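Local structure of MAR1 Ribonuclease (Caenorhabditis elegans, 2B34) at residues 106-112 with 135-139; 14-20 with 101-107. The protein is named a ribonuclease and, as a member of the isochorismatase family, probably acts as a hydrolase. All coordinates share one frame; numbering follows the deposited sequence.

Interaction 1 (106-112 with 135-139)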
loop_
_atom_site.group_PDB
_atom_site.type_symbol
_atom_site.label_atom_id
_atom_site.label_comp_id
_atom_site.label_asym_id
_atom_site.label_seq_id
_atom_site.Cartn_x
_atom_site.Cartn_y
_atom_site.Cartn_z
ATOM N N LEU A 106 -2.264 1.608 20.398
ATOM C CA LEU A 106 -3.191 0.484 20.468
ATOM C C LEU A 106 -2.509 -0.865 20.256
ATOM O O LEU A 106 -1.833 -1.085 19.246
ATOM C CB LEU A 106 -4.342 0.684 19.466
ATOM C CG LEU A 106 -5.557 -0.252 19.413
ATOM C CD1 LEU A 106 -6.177 -0.522 20.785
ATOM C CD2 LEU A 106 -6.606 0.340 18.481
ATOM N N VAL A 107 -2.680 -1.749 21.237
ATOM C CA VAL A 107 -2.252 -3.143 21.134
ATOM C C VAL A 107 -3.445 -4.059 21.406
ATOM O O VAL A 107 -4.444 -3.633 21.988
ATOM C CB VAL A 107 -1.075 -3.488 22.100
ATOM C CG1 VAL A 107 0.127 -2.588 21.840
ATOM C CG2 VAL A 107 -1.503 -3.412 23.575
ATOM N N GLY A 108 -3.351 -5.316 20.981
ATOM C CA GLY A 108 -4.398 -6.271 21.308
ATOM C C GLY A 108 -5.009 -6.983 20.129
ATOM O O GLY A 108 -4.461 -6.954 19.021
ATOM N N ILE A 109 -6.155 -7.620 20.362
ATOM C CA ILE A 109 -6.622 -8.648 19.436
ATOM C C ILE A 109 -8.037 -8.572 18.911
ATOM O O ILE A 109 -8.889 -7.860 19.452
ATOM C CB ILE A 109 -6.358 -10.081 19.942
ATOM C CG1 ILE A 109 -6.820 -10.237 21.393
ATOM C CG2 ILE A 109 -4.887 -10.462 19.713
ATOM C CD1 ILE A 109 -6.845 -11.649 21.859
ATOM N N GLU A 110 -8.269 -9.423 17.911
ATOM C CA GLU A 110 -9.189 -9.182 16.823
ATOM C C GLU A 110 -8.786 -7.844 16.194
ATOM O O GLU A 110 -9.420 -6.805 16.401
ATOM C CB GLU A 110 -10.670 -9.289 17.238
ATOM C CG GLU A 110 -11.067 -8.532 18.501
ATOM C CD GLU A 110 -12.460 -8.832 18.975
ATOM O OE1 GLU A 110 -12.952 -9.948 18.706
ATOM O OE2 GLU A 110 -13.064 -7.952 19.638
ATOM N N ALA A 111 -7.676 -7.904 15.456
ATOM C CA ALA A 111 -7.171 -6.787 14.665
ATOM C C ALA A 111 -8.269 -6.225 13.766
ATOM O O ALA A 111 -8.371 -5.019 13.584
ATOM C CB ALA A 111 -5.973 -7.229 13.824
ATOM N N HIS A 112 -9.100 -7.118 13.234
ATOM C CA HIS A 112 -10.163 -6.762 12.296
ATOM C C HIS A 112 -11.518 -6.592 12.981
ATOM O O HIS A 112 -12.535 -6.394 12.310
ATOM C CB HIS A 112 -10.259 -7.837 11.216
ATOM C CG HIS A 112 -10.702 -9.168 11.735
ATOM N ND1 HIS A 112 -9.975 -9.886 12.662
ATOM C CD2 HIS A 112 -11.806 -9.906 11.467
ATOM C CE1 HIS A 112 -10.611 -11.011 12.938
ATOM N NE2 HIS A 112 -11.723 -11.046 12.226
ATOM N N ALA A 135 2.161 -6.142 17.847
ATOM C CA ALA A 135 1.448 -6.425 19.086
ATOM C C ALA A 135 -0.054 -6.551 18.811
ATOM O O ALA A 135 -0.872 -6.569 19.740
ATOM C CB ALA A 135 1.727 -5.334 20.112
ATOM N N VAL A 136 -0.403 -6.645 17.526
ATOM C CA VAL A 136 -1.794 -6.754 17.064
ATOM C C VAL A 136 -1.927 -7.935 16.091
ATOM O O VAL A 136 -1.125 -8.078 15.164
ATOM C CB VAL A 136 -2.280 -5.428 16.405
ATOM C CG1 VAL A 136 -3.620 -5.610 15.686
ATOM C CG2 VAL A 136 -2.399 -4.315 17.442
ATOM N N SER A 137 -2.926 -8.788 16.314
ATOM C CA SER A 137 -3.121 -9.978 15.483
ATOM C C SER A 137 -4.579 -10.471 15.442
ATOM O O SER A 137 -5.442 -9.931 16.134
ATOM C CB SER A 137 -2.190 -11.102 15.946
ATOM O OG SER A 137 -2.131 -12.132 14.983
ATOM N N SER A 138 -4.827 -11.498 14.624
ATOM C CA SER A 138 -6.150 -12.110 14.463
ATOM C C SER A 138 -6.025 -13.633 14.425
ATOM O O SER A 138 -4.917 -14.165 14.401
ATOM C CB SER A 138 -6.806 -11.647 13.156
ATOM O OG SER A 138 -7.010 -10.250 13.129
ATOM N N ARG A 139 -7.166 -14.324 14.395
ATOM C CA ARG A 139 -7.195 -15.776 14.197
ATOM C C ARG A 139 -6.695 -16.146 12.796
ATOM O O ARG A 139 -5.966 -17.120 12.623
ATOM C CB ARG A 139 -8.607 -16.328 14.446
ATOM C CG ARG A 139 -8.760 -17.828 14.196
ATOM C CD ARG A 139 -10.116 -18.372 14.667
ATOM N NE ARG A 139 -11.243 -17.707 14.010
ATOM C CZ ARG A 139 -12.416 -18.280 13.750
ATOM N NH1 ARG A 139 -12.634 -19.550 14.080
ATOM N NH2 ARG A 139 -13.371 -17.581 13.147
#
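Val136 and Ala111 meet methyl to methyl, and tracing Val136 outward from its backbone leads through the middle of the contact. Its CB lies 3.7 Å from Gly108 O. Of the two branches, CG1 lies anti to the backbone N (chi1 169°) and runs into CB of Ala111 at 3.4 Å, tighter than ordinary van der Waals contact. The other methyl, CG2, rests near the carbonyl oxygens of Leu106 and Gly108, while Phe148 and Val115, from the helices that follow the two strands, close over the side chain. At the other end, Val107 CG1 packs on Ala135 CB, 3.6 Å away, and Gly108 N donates to Ala135 O at 3.0 Å. The arrangement belongs to a right-handed beta-alpha-beta crossover, strand 103-109, helix 114-124, strand 128-137, in the parallel sheet of the isochorismatase fold, and the contact gathers at the C-terminal ends of the two strands. There the chain of 106-112 leaves the strand and turns, and Ala111 N bonds to Ser137 O at 3.1 Å from above the carbonyl plane. Ser138 OG lies at the edge of the His112 ring, near its plane, and shares a hydrogen bond with ND1 of His112 at 3.0 Å; the other ring nitrogen, NE2, bonds to Glu162 of the second subunit. A leucine in place of His112 would probably leave both the Ser138 hydroxyl and that glutamate without their ring partner, removing one link between this turn and the second subunit. Arg139 also reaches the second subunit, in a salt bridge to Glu162.

Interaction 2 (14-20 with 101-107); sequences NSALFVC and VQNVILV
Phe18 and Val104 meet on one face of a parallel strand pair whose backbones carry most of the polar chemistry. Strands 15-20 and 103-107 run in the same direction, 24° apart, and are neighbours in the middle of the sheet. Their hydrogen bonds alternate in the usual parallel manner: Ala16 and Phe18 each give an N-H to one partner residue and accept from the residue two further on. Phe18 N to Ile105 O, at 2.8 Å, and Val107 N to Phe18 O are both nearly straight, and Cys20 N finishes the series on Val107 O. Where the pair begins, Asn14 O accepts two bonds, from Gln102 N at 2.9 Å and Asn103 N at 3.0 Å, so one carbonyl holds the start of both segments together. There too the side-chain amides of Asn14 and Asn103 meet, their planes about 59° apart, and that of Asn14 is held from outside by Asn11 N and Arg9 O.

Apolar contacts divide between the two faces. On the face of Ala16, Phe18, Val104 and Leu106, CG1 of Val104 lies over the Phe18 ring in a CH-pi contact, 4.1 Å from the ring centroid. That methyl, anti to the backbone N of Val104 (chi1 172°), is carried along the strands onto the ring face. Leu106 CD1 reaches the root of the same side chain, 3.8 Å from Phe18 CB. On the other face Leu17 CD1 packs on Ile105 CG2 at 4.0 Å, while Val19 and Val107 run alongside each other, their CG2 methyls in contact.

Beyond the pair, Cys20 SG forms a disulfide with Cys114, at the start of helix 114-124. The chemistry implies a join aligned by main-chain bonds, polar where it begins and, from Ala16 onward, flanked by hydrocarbon that probably limits the access of water.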
loop_
_atom_site.group_PDB
_atom_site.type_symbol
_atom_site.label_atom_id
_atom_site.label_comp_id
_atom_site.label_asym_id
_atom_site.label_seq_id
_atom_site.Cartn_x
_atom_site.Cartn_y
_atom_site.Cartn_z
ATOM N N ASN A 14 0.929 13.438 25.932
ATOM C CA ASN A 14 -0.252 13.551 25.065
ATOM C C ASN A 14 -0.849 12.207 24.619
ATOM O O ASN A 14 -1.719 12.170 23.742
ATOM C CB ASN A 14 0.054 14.448 23.850
ATOM C CG ASN A 14 1.016 13.801 22.854
ATOM O OD1 ASN A 14 1.390 12.633 22.989
ATOM N ND2 ASN A 14 1.404 14.563 21.831
ATOM N N SER A 15 -0.388 11.122 25.237
ATOM C CA SER A 15 -0.688 9.764 24.781
ATOM C C SER A 15 -1.318 8.858 25.840
ATOM O O SER A 15 -1.130 9.051 27.041
ATOM C CB SER A 15 0.585 9.096 24.244
ATOM O OG SER A 15 1.100 9.796 23.121
ATOM N N ALA A 16 -2.064 7.862 25.371
ATOM C CA ALA A 16 -2.574 6.792 26.225
ATOM C C ALA A 16 -2.335 5.443 25.561
ATOM O O ALA A 16 -2.375 5.329 24.329
ATOM C CB ALA A 16 -4.062 6.986 26.522
ATOM N N LEU A 17 -2.074 4.428 26.380
ATOM C CA LEU A 17 -1.952 3.065 25.882
ATOM C C LEU A 17 -3.255 2.307 26.088
ATOM O O LEU A 17 -3.742 2.172 27.210
ATOM C CB LEU A 17 -0.786 2.331 26.550
ATOM C CG LEU A 17 -0.608 0.840 26.217
ATOM C CD1 LEU A 17 -0.236 0.589 24.740
ATOM C CD2 LEU A 17 0.427 0.225 27.142
ATOM N N PHE A 18 -3.815 1.821 24.988
ATOM C CA PHE A 18 -5.014 1.000 25.032
ATOM C C PHE A 18 -4.638 -0.464 24.782
ATOM O O PHE A 18 -4.060 -0.801 23.746
ATOM C CB PHE A 18 -6.039 1.501 24.005
ATOM C CG PHE A 18 -6.963 2.586 24.525
ATOM C CD1 PHE A 18 -6.498 3.588 25.377
ATOM C CD2 PHE A 18 -8.301 2.617 24.130
ATOM C CE1 PHE A 18 -7.356 4.588 25.845
ATOM C CE2 PHE A 18 -9.167 3.611 24.593
ATOM C CZ PHE A 18 -8.693 4.596 25.453
ATOM N N VAL A 19 -4.954 -1.319 25.752
ATOM C CA VAL A 19 -4.719 -2.761 25.646
ATOM C C VAL A 19 -6.070 -3.444 25.470
ATOM O O VAL A 19 -6.854 -3.531 26.424
ATOM C CB VAL A 19 -4.024 -3.322 26.924
ATOM C CG1 VAL A 19 -3.754 -4.821 26.793
ATOM C CG2 VAL A 19 -2.737 -2.555 27.241
ATOM N N CYS A 20 -6.365 -3.927 24.266
ATOM C CA CYS A 20 -7.698 -4.500 24.060
ATOM C C CYS A 20 -7.778 -6.016 23.973
ATOM O O CYS A 20 -7.172 -6.658 23.099
ATOM C CB CYS A 20 -8.528 -3.759 22.982
ATOM S SG CYS A 20 -8.968 -4.564 21.441
ATOM N N VAL A 101 -6.085 13.255 26.194
ATOM C CA VAL A 101 -5.017 12.898 25.248
ATOM C C VAL A 101 -5.346 13.235 23.789
ATOM O O VAL A 101 -6.502 13.464 23.439
ATOM C CB VAL A 101 -4.596 11.399 25.371
ATOM C CG1 VAL A 101 -3.998 11.120 26.741
ATOM C CG2 VAL A 101 -5.770 10.462 25.080
ATOM N N GLN A 102 -4.307 13.273 22.955
ATOM C CA GLN A 102 -4.456 13.500 21.515
ATOM C C GLN A 102 -4.059 12.252 20.728
ATOM O O GLN A 102 -4.388 12.122 19.550
ATOM C CB GLN A 102 -3.616 14.709 21.071
ATOM C CG GLN A 102 -4.095 16.038 21.663
ATOM C CD GLN A 102 -3.078 17.169 21.541
ATOM O OE1 GLN A 102 -1.866 16.961 21.663
ATOM N NE2 GLN A 102 -3.578 18.383 21.322
ATOM N N ASN A 103 -3.360 11.335 21.399
ATOM C CA ASN A 103 -2.842 10.121 20.780
ATOM C C ASN A 103 -3.183 8.845 21.559
ATOM O O ASN A 103 -3.072 8.805 22.789
ATOM C CB ASN A 103 -1.325 10.231 20.622
ATOM C CG ASN A 103 -0.908 11.436 19.790
ATOM O OD1 ASN A 103 -1.067 11.450 18.569
ATOM N ND2 ASN A 103 -0.367 12.452 20.453
ATOM N N VAL A 104 -3.604 7.807 20.840
ATOM C CA VAL A 104 -3.790 6.491 21.440
ATOM C C VAL A 104 -2.874 5.466 20.774
ATOM O O VAL A 104 -2.874 5.306 19.556
ATOM C CB VAL A 104 -5.270 6.010 21.412
ATOM C CG1 VAL A 104 -5.382 4.554 21.863
ATOM C CG2 VAL A 104 -6.143 6.888 22.296
ATOM N N ILE A 105 -2.084 4.796 21.602
ATOM C CA ILE A 105 -1.260 3.677 21.178
ATOM C C ILE A 105 -2.086 2.421 21.434
ATOM O O ILE A 105 -2.574 2.209 22.546
ATOM C CB ILE A 105 0.076 3.646 21.951
ATOM C CG1 ILE A 105 0.791 5.003 21.826
ATOM C CG2 ILE A 105 0.958 2.490 21.466
ATOM C CD1 ILE A 105 1.919 5.231 22.823
ATOM N N LEU A 106 -2.264 1.608 20.398
ATOM C CA LEU A 106 -3.191 0.484 20.468
ATOM C C LEU A 106 -2.509 -0.865 20.256
ATOM O O LEU A 106 -1.833 -1.085 19.246
ATOM C CB LEU A 106 -4.342 0.684 19.466
ATOM C CG LEU A 106 -5.557 -0.252 19.413
ATOM C CD1 LEU A 106 -6.177 -0.522 20.785
ATOM C CD2 LEU A 106 -6.606 0.340 18.481
ATOM N N VAL A 107 -2.680 -1.749 21.237
ATOM C CA VAL A 107 -2.252 -3.143 21.134
ATOM C C VAL A 107 -3.445 -4.059 21.406
ATOM O O VAL A 107 -4.444 -3.633 21.988
ATOM C CB VAL A 107 -1.075 -3.488 22.100
ATOM C CG1 VAL A 107 0.127 -2.588 21.840
ATOM C CG2 VAL A 107 -1.503 -3.412 23.575
#

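Both contacts are buried and share strand 103-109, one on each of its edges, so that Leu106 and Val107 serve in both. They illustrate how position along a parallel sheet changes the chemistry of a strand pair. Interaction 2 is a regular ladder between central strands, with aliphatic side chains along both faces, the aromatic Phe18 on one, and no other subunit touching it. Interaction 1 lies where the ladder gives way to turns: its backbone bonds are fewer, serine and histidine enter, and the polar ends of 106-112 and 135-139 reach the second subunit. The two meet where Ile109 N lies 3.1 Å from Cys20 O, a probable hydrogen bond continuing the pairing of interaction 2 into 106-112.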